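Side-chain contact in uncharacterized protein (PDB 4Q0Y), which is of unknown function but adopts a hot-dog, thioesterase-like fold and assembles as a pair of subunits: residues S37-K40 against V41-S45. Sequence-based numbering, arbitrary orientation.
Sequences SKFK and VIMNS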
loop_
_atom_site.group_PDB
_atom_site.type_symbol
_atom_site.label_atom_id
_atom_site.label_comp_id
_atom_site.label_asym_id
_atom_site.label_seq_id
_atom_site.Cartn_x
_atom_site.Cartn_y
_atom_site.Cartn_z
ATOM N N SER B 37 -5.710 -5.426 0.929
ATOM C CA SER B 37 -4.542 -4.680 0.408
ATOM C C SER B 37 -4.497 -3.250 0.968
ATOM O O SER B 37 -3.456 -2.810 1.446
ATOM C CB SER B 37 -4.562 -4.648 -1.128
ATOM O OG SER B 37 -3.629 -3.730 -1.711
ATOM N N LYS B 38 -5.647 -2.564 0.969
ATOM C CA LYS B 38 -5.717 -1.220 1.544
ATOM C C LYS B 38 -5.404 -1.194 3.053
ATOM O O LYS B 38 -4.651 -0.310 3.533
ATOM C CB LYS B 38 -7.063 -0.577 1.270
ATOM C CG LYS B 38 -7.295 -0.208 -0.178
ATOM C CD LYS B 38 -8.759 0.117 -0.406
ATOM C CE LYS B 38 -9.080 0.493 -1.814
ATOM N NZ LYS B 38 -10.532 0.810 -1.997
ATOM N N PHE B 39 -5.893 -2.183 3.795
ATOM C CA PHE B 39 -5.589 -2.258 5.248
ATOM C C PHE B 39 -4.112 -2.576 5.506
ATOM O O PHE B 39 -3.503 -2.007 6.415
ATOM C CB PHE B 39 -6.470 -3.256 5.965
ATOM C CG PHE B 39 -6.482 -3.065 7.462
ATOM C CD1 PHE B 39 -7.070 -1.931 8.005
ATOM C CD2 PHE B 39 -5.836 -3.953 8.303
ATOM C CE1 PHE B 39 -7.047 -1.720 9.382
ATOM C CE2 PHE B 39 -5.822 -3.767 9.681
ATOM C CZ PHE B 39 -6.426 -2.646 10.219
ATOM N N LYS B 40 -3.526 -3.439 4.680
ATOM C CA LYS B 40 -2.080 -3.745 4.769
ATOM C C LYS B 40 -1.250 -2.471 4.682
ATOM O O LYS B 40 -0.319 -2.274 5.465
ATOM C CB LYS B 40 -1.637 -4.717 3.669
ATOM C CG LYS B 40 -0.167 -5.128 3.769
ATOM C CD LYS B 40 0.273 -5.982 2.578
ATOM C CE LYS B 40 1.224 -5.265 1.653
ATOM N NZ LYS B 40 1.765 -6.167 0.600
ATOM N N VAL B 41 -1.558 -1.644 3.688
ATOM C CA VAL B 41 -0.808 -0.424 3.429
ATOM C C VAL B 41 -0.846 0.496 4.662
ATOM O O VAL B 41 0.194 1.000 5.089
ATOM C CB VAL B 41 -1.308 0.287 2.158
ATOM C CG1 VAL B 41 -0.762 1.704 2.043
ATOM C CG2 VAL B 41 -0.909 -0.538 0.925
ATOM N N ILE B 42 -2.034 0.660 5.255
ATOM C CA ILE B 42 -2.171 1.439 6.505
ATOM C C ILE B 42 -1.310 0.844 7.624
ATOM O O ILE B 42 -0.524 1.578 8.246
ATOM C CB ILE B 42 -3.644 1.542 6.959
ATOM C CG1 ILE B 42 -4.388 2.448 5.981
ATOM C CG2 ILE B 42 -3.741 2.042 8.415
ATOM C CD1 ILE B 42 -5.891 2.398 6.117
HETATM N N MSE B 43 -1.422 -0.471 7.840
HETATM C CA MSE B 43 -0.693 -1.151 8.922
HETATM C C MSE B 43 0.813 -1.039 8.757
HETATM O O MSE B 43 1.528 -0.875 9.754
HETATM C CB MSE B 43 -1.110 -2.607 9.103
HETATM C CG MSE B 43 -2.566 -2.767 9.563
HETATM SE SE MSE B 43 -2.920 -1.932 11.317
HETATM C CE MSE B 43 -1.669 -3.052 12.346
ATOM N N ASN B 44 1.310 -1.106 7.520
ATOM C CA ASN B 44 2.751 -0.924 7.252
ATOM C C ASN B 44 3.242 0.537 7.271
ATOM O O ASN B 44 4.449 0.767 7.175
ATOM C CB ASN B 44 3.152 -1.549 5.914
ATOM C CG ASN B 44 3.296 -3.054 5.985
ATOM O OD1 ASN B 44 3.572 -3.621 7.048
ATOM N ND2 ASN B 44 3.216 -3.692 4.848
ATOM N N SER B 45 2.326 1.497 7.352
ATOM C CA SER B 45 2.682 2.902 7.313
ATOM C C SER B 45 2.378 3.654 8.617
ATOM O O SER B 45 2.545 4.886 8.653
ATOM C CB SER B 45 2.017 3.536 6.095
ATOM O OG SER B 45 0.650 3.656 6.282
#
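Phe39 and Met43, one helical turn apart, make the main side-chain contact between residues 37-40 and 41-45. The two side chains run side by side in the same direction, and Met43, a selenomethionine, meets the ring obliquely. Its CG lies 3.4 Å from Phe39 CE2, while its SE is 4.4 Å from the ring centroid and 42° off the normal, a Met-aromatic contact. With CG anti to the carbonyl carbon (chi1 -65°) and a bend at chi2 (-61°), SE comes beside CZ and CE2 of the ring; the further bend at chi3 turns only the terminal CE, away from the ring.

A second i to i+4 pair, Lys40 with Asn44, is looser: Asn44 ND2 stands 3.8 Å from Lys40 CG, against the aliphatic part of the lysine. The polar ends are engaged elsewhere, Asn44 ND2 with Ile5 O, and Lys40 NZ with Ser6 O and Glu4 of the second subunit.

Four successive backbone hydrogen bonds establish the alpha-helical repeat, from Val41 N to Ser37 O (3.2 Å) through Asn44 N to Lys40 O (2.9 Å).

Within the fold, helix 33-44 turns Phe39 and Met43 onto strands 4-15 and 83-95 of the antiparallel sheet, consistent with the hot-dog-like fold. Ile42 and Lys38 face helix 117-126, where Lys38 forms a salt bridge with Glu125, and Ser37 and Lys40 border the second subunit.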